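Local coordinates for protein 4-alpha-glucanotransferase (Streptococcus agalactiae, PDB 6M6T) that is an amylomaltase, also called disproportionating enzyme, a member of the 4-alpha-glucanotransferase family with a TIM-barrel fold, at residues A[430-444]-A[483-496]. Residues are numbered along the deposited sequence; the frame is centred on the assembly and turned at random.
Sequences ETVLRTLYATVSQTT and RKAFLKEITTIYNR
Arg496 reaches from the loop after helix 481-493 into the turn that joins helix 428-438 to strand 443-447. Its NH1 donates to Tyr437 O at 2.8 Å. The acceptor lies in the guanidinium plane, but NH1 sits above the plane of that carbonyl. NH1 also makes a weak bond to Thr439 O. Thr444 CG2 covers one face of the guanidinium, 3.4 Å from NH1. The helix ends in a Schellman motif: Asn495 has positive phi, and the backbone N of Arg496 bonds back to Thr491 O.

The Tyr437 ring is wedged between the two segments. Ile490 CD1 lies over one face, 4.1 Å from the ring centroid, and Thr444 OG1 lies over the opposite face. Thr491 OG1 meets the ring edge. The Tyr437 hydroxyl is hydrogen-bonded to Thr446. Tyr494 turns one ring face to Ala438, whose CB makes an off-centre CH-pi contact.

At the other end, Glu430 CG stands over the face of Phe486, 3.4 Å from the ring centroid. The Phe486 CG is anti to its backbone N (chi1 169°), which carries the ring across to helix 428-438. Arg434 NH2 forms a salt bridge with Glu489 OE1 at 3.0 Å, the guanidinium and carboxylate planes 67° apart.

The two helices run in roughly the same direction, their segment axes 30° apart and 9.7 Å from each other at closest approach. They pack outside the parallel barrel sheet. Strand 443-447 lies in it between strands 6-10 and 389-392. Leu487 and Thr491 touch strand 6-10, and Leu487 also meets helix 27-38.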
# COMPACT_ATOMS: atom_id res chain seq x y z
N GLU A 430 21.79 7.35 -10.94
CA GLU A 430 22.65 6.21 -11.22
C GLU A 430 23.78 6.11 -10.19
O GLU A 430 24.16 5.00 -9.78
CB GLU A 430 23.16 6.33 -12.66
CG GLU A 430 22.17 5.80 -13.73
CD GLU A 430 22.21 6.54 -15.07
OE1 GLU A 430 21.35 6.24 -15.94
OE2 GLU A 430 23.08 7.43 -15.25
N THR A 431 24.30 7.25 -9.73
CA THR A 431 25.27 7.23 -8.64
C THR A 431 24.68 6.55 -7.41
O THR A 431 25.18 5.51 -6.95
CB THR A 431 25.70 8.66 -8.28
OG1 THR A 431 25.91 9.43 -9.47
CG2 THR A 431 27.00 8.64 -7.46
N VAL A 432 23.60 7.13 -6.87
CA VAL A 432 23.03 6.65 -5.62
C VAL A 432 22.69 5.17 -5.75
O VAL A 432 22.94 4.39 -4.83
CB VAL A 432 21.80 7.49 -5.22
CG1 VAL A 432 21.09 6.88 -3.99
CG2 VAL A 432 22.21 8.92 -4.92
N LEU A 433 22.15 4.77 -6.90
CA LEU A 433 21.70 3.39 -7.05
C LEU A 433 22.88 2.42 -7.16
O LEU A 433 22.78 1.28 -6.68
CB LEU A 433 20.79 3.30 -8.26
CG LEU A 433 19.37 3.78 -8.01
CD1 LEU A 433 18.69 4.07 -9.33
CD2 LEU A 433 18.63 2.69 -7.28
N ARG A 434 23.99 2.85 -7.77
CA ARG A 434 25.20 2.03 -7.71
C ARG A 434 25.58 1.76 -6.26
O ARG A 434 25.77 0.60 -5.86
CB ARG A 434 26.35 2.70 -8.47
CG ARG A 434 26.25 2.56 -9.99
CD ARG A 434 27.56 2.05 -10.59
NE ARG A 434 27.36 1.46 -11.92
CZ ARG A 434 27.02 2.16 -12.99
NH1 ARG A 434 26.86 3.47 -12.89
NH2 ARG A 434 26.85 1.55 -14.15
N THR A 435 25.63 2.82 -5.45
CA THR A 435 26.00 2.61 -4.05
C THR A 435 24.99 1.71 -3.33
O THR A 435 25.38 0.74 -2.67
CB THR A 435 26.15 3.93 -3.31
OG1 THR A 435 27.01 4.80 -4.06
CG2 THR A 435 26.79 3.68 -1.97
N LEU A 436 23.69 2.03 -3.43
CA LEU A 436 22.65 1.20 -2.82
C LEU A 436 22.84 -0.28 -3.13
O LEU A 436 22.69 -1.13 -2.26
CB LEU A 436 21.26 1.65 -3.30
CG LEU A 436 20.04 0.77 -2.96
CD1 LEU A 436 19.85 0.60 -1.49
CD2 LEU A 436 18.79 1.38 -3.52
N TYR A 437 23.12 -0.60 -4.39
CA TYR A 437 23.24 -2.01 -4.74
C TYR A 437 24.55 -2.59 -4.24
O TYR A 437 24.65 -3.81 -4.09
CB TYR A 437 23.11 -2.19 -6.25
CG TYR A 437 21.67 -2.33 -6.67
CD1 TYR A 437 20.69 -1.53 -6.11
CD2 TYR A 437 21.29 -3.28 -7.60
CE1 TYR A 437 19.38 -1.65 -6.48
CE2 TYR A 437 19.96 -3.42 -7.97
CZ TYR A 437 19.02 -2.60 -7.41
OH TYR A 437 17.70 -2.72 -7.74
N ALA A 438 25.54 -1.74 -3.95
CA ALA A 438 26.78 -2.25 -3.39
C ALA A 438 26.70 -2.60 -1.90
O ALA A 438 27.66 -3.19 -1.39
CB ALA A 438 27.90 -1.23 -3.60
N THR A 439 25.60 -2.27 -1.22
CA THR A 439 25.51 -2.49 0.23
C THR A 439 25.34 -3.97 0.56
O THR A 439 24.92 -4.78 -0.27
CB THR A 439 24.35 -1.69 0.83
OG1 THR A 439 23.12 -2.40 0.66
CG2 THR A 439 24.24 -0.31 0.19
N VAL A 440 25.64 -4.32 1.81
CA VAL A 440 25.62 -5.71 2.24
C VAL A 440 24.19 -6.20 2.45
O VAL A 440 23.99 -7.34 2.91
CB VAL A 440 26.45 -5.90 3.51
CG1 VAL A 440 27.83 -5.37 3.29
CG2 VAL A 440 25.79 -5.20 4.69
N SER A 441 23.20 -5.36 2.14
CA SER A 441 21.80 -5.70 2.37
C SER A 441 21.40 -6.90 1.53
O SER A 441 21.85 -7.06 0.40
CB SER A 441 20.90 -4.50 2.03
OG SER A 441 20.74 -3.60 3.11
N GLN A 442 20.55 -7.77 2.09
CA GLN A 442 20.15 -8.95 1.34
C GLN A 442 19.30 -8.58 0.14
O GLN A 442 19.43 -9.21 -0.92
CB GLN A 442 19.42 -9.96 2.23
CG GLN A 442 17.95 -9.66 2.55
CD GLN A 442 17.35 -10.65 3.56
OE1 GLN A 442 17.74 -10.68 4.74
NE2 GLN A 442 16.40 -11.46 3.10
N THR A 443 18.48 -7.54 0.26
CA THR A 443 17.61 -7.07 -0.81
C THR A 443 17.68 -5.55 -0.89
O THR A 443 17.68 -4.87 0.13
CB THR A 443 16.16 -7.50 -0.60
OG1 THR A 443 16.10 -8.89 -0.25
CG2 THR A 443 15.35 -7.28 -1.87
N THR A 444 17.73 -5.03 -2.10
CA THR A 444 17.63 -3.60 -2.35
C THR A 444 16.52 -3.37 -3.36
O THR A 444 16.34 -4.16 -4.29
CB THR A 444 18.95 -3.02 -2.88
OG1 THR A 444 19.36 -3.79 -4.03
CG2 THR A 444 20.04 -3.04 -1.79
N ARG A 483 17.65 2.42 -19.88
CA ARG A 483 17.31 2.29 -18.46
C ARG A 483 17.33 0.83 -18.03
O ARG A 483 17.88 0.48 -16.97
CB ARG A 483 15.93 2.90 -18.16
CG ARG A 483 15.73 4.35 -18.57
CD ARG A 483 16.83 5.25 -18.04
NE ARG A 483 16.45 6.66 -18.15
CZ ARG A 483 17.31 7.65 -18.38
NH1 ARG A 483 18.60 7.37 -18.52
NH2 ARG A 483 16.88 8.91 -18.46
N LYS A 484 16.73 -0.04 -18.85
CA LYS A 484 16.68 -1.46 -18.53
C LYS A 484 18.08 -2.05 -18.45
O LYS A 484 18.38 -2.86 -17.57
CB LYS A 484 15.83 -2.22 -19.55
CG LYS A 484 14.35 -1.87 -19.48
CD LYS A 484 13.62 -1.95 -20.84
CE LYS A 484 12.98 -3.31 -21.04
NZ LYS A 484 14.02 -4.26 -21.48
N ALA A 485 18.96 -1.64 -19.38
CA ALA A 485 20.33 -2.15 -19.38
C ALA A 485 21.09 -1.69 -18.14
O ALA A 485 21.87 -2.46 -17.57
CB ALA A 485 21.04 -1.70 -20.65
N PHE A 486 20.83 -0.46 -17.71
CA PHE A 486 21.43 0.05 -16.48
C PHE A 486 21.02 -0.80 -15.29
O PHE A 486 21.86 -1.16 -14.44
CB PHE A 486 21.02 1.50 -16.26
CG PHE A 486 21.37 2.00 -14.90
CD1 PHE A 486 22.70 2.07 -14.51
CD2 PHE A 486 20.39 2.34 -14.00
CE1 PHE A 486 23.03 2.50 -13.24
CE2 PHE A 486 20.73 2.77 -12.74
CZ PHE A 486 22.04 2.85 -12.35
N LEU A 487 19.72 -1.08 -15.17
CA LEU A 487 19.26 -1.88 -14.03
C LEU A 487 19.86 -3.28 -14.09
O LEU A 487 20.36 -3.78 -13.08
CB LEU A 487 17.72 -1.93 -13.98
CG LEU A 487 17.07 -2.75 -12.84
CD1 LEU A 487 17.61 -2.34 -11.48
CD2 LEU A 487 15.55 -2.68 -12.86
N LYS A 488 19.84 -3.92 -15.26
CA LYS A 488 20.46 -5.24 -15.35
C LYS A 488 21.92 -5.18 -14.96
O LYS A 488 22.43 -6.09 -14.28
CB LYS A 488 20.32 -5.84 -16.76
CG LYS A 488 20.83 -7.28 -16.81
CD LYS A 488 20.83 -7.84 -18.20
CE LYS A 488 20.17 -9.21 -18.25
NZ LYS A 488 19.49 -9.49 -19.58
N GLU A 489 22.62 -4.11 -15.35
CA GLU A 489 24.05 -4.01 -15.05
C GLU A 489 24.29 -3.95 -13.55
O GLU A 489 25.07 -4.73 -13.01
CB GLU A 489 24.67 -2.80 -15.75
CG GLU A 489 26.13 -2.59 -15.41
CD GLU A 489 26.62 -1.21 -15.81
OE1 GLU A 489 27.82 -0.89 -15.61
OE2 GLU A 489 25.78 -0.45 -16.33
N ILE A 490 23.63 -3.01 -12.85
CA ILE A 490 23.86 -2.94 -11.41
C ILE A 490 23.41 -4.23 -10.73
O ILE A 490 23.96 -4.62 -9.69
CB ILE A 490 23.19 -1.70 -10.78
CG1 ILE A 490 21.67 -1.83 -10.78
CG2 ILE A 490 23.68 -0.42 -11.45
CD1 ILE A 490 21.02 -0.54 -10.56
N THR A 491 22.45 -4.94 -11.32
CA THR A 491 22.05 -6.19 -10.69
C THR A 491 23.09 -7.29 -10.88
O THR A 491 23.29 -8.12 -9.98
CB THR A 491 20.67 -6.60 -11.21
OG1 THR A 491 19.72 -5.57 -10.91
CG2 THR A 491 20.21 -7.89 -10.56
N THR A 492 23.81 -7.29 -12.01
CA THR A 492 24.86 -8.29 -12.26
C THR A 492 26.17 -7.95 -11.54
O THR A 492 26.79 -8.82 -10.91
CB THR A 492 25.11 -8.44 -13.76
OG1 THR A 492 23.89 -8.28 -14.48
CG2 THR A 492 25.67 -9.82 -14.07
N ILE A 493 26.62 -6.70 -11.64
CA ILE A 493 27.89 -6.28 -11.05
C ILE A 493 27.91 -6.56 -9.55
O ILE A 493 28.93 -7.00 -9.01
CB ILE A 493 28.14 -4.80 -11.35
CG1 ILE A 493 28.39 -4.60 -12.85
CG2 ILE A 493 29.29 -4.26 -10.51
CD1 ILE A 493 29.79 -4.98 -13.30
N TYR A 494 26.81 -6.31 -8.85
CA TYR A 494 26.83 -6.42 -7.40
C TYR A 494 26.20 -7.71 -6.90
O TYR A 494 25.89 -7.80 -5.71
CB TYR A 494 26.15 -5.22 -6.77
CG TYR A 494 26.93 -3.98 -7.03
CD1 TYR A 494 28.17 -3.80 -6.45
CD2 TYR A 494 26.45 -3.00 -7.88
CE1 TYR A 494 28.91 -2.66 -6.68
CE2 TYR A 494 27.18 -1.85 -8.12
CZ TYR A 494 28.42 -1.69 -7.52
OH TYR A 494 29.17 -0.55 -7.73
N ASN A 495 26.02 -8.69 -7.79
CA ASN A 495 25.65 -10.06 -7.46
C ASN A 495 24.28 -10.19 -6.79
O ASN A 495 24.18 -10.74 -5.69
CB ASN A 495 26.75 -10.67 -6.58
CG ASN A 495 26.73 -12.18 -6.59
OD1 ASN A 495 26.11 -12.78 -7.46
ND2 ASN A 495 27.41 -12.80 -5.62
N ARG A 496 23.23 -9.74 -7.46
CA ARG A 496 21.85 -9.83 -6.92
C ARG A 496 20.88 -10.29 -8.00
O ARG A 496 19.78 -9.82 -8.00
CB ARG A 496 21.41 -8.44 -6.49
CG ARG A 496 22.25 -7.81 -5.40
CD ARG A 496 21.37 -6.93 -4.55
NE ARG A 496 22.14 -5.92 -3.89
CZ ARG A 496 22.21 -5.79 -2.60
NH1 ARG A 496 22.95 -4.84 -2.10
NH2 ARG A 496 21.55 -6.59 -1.81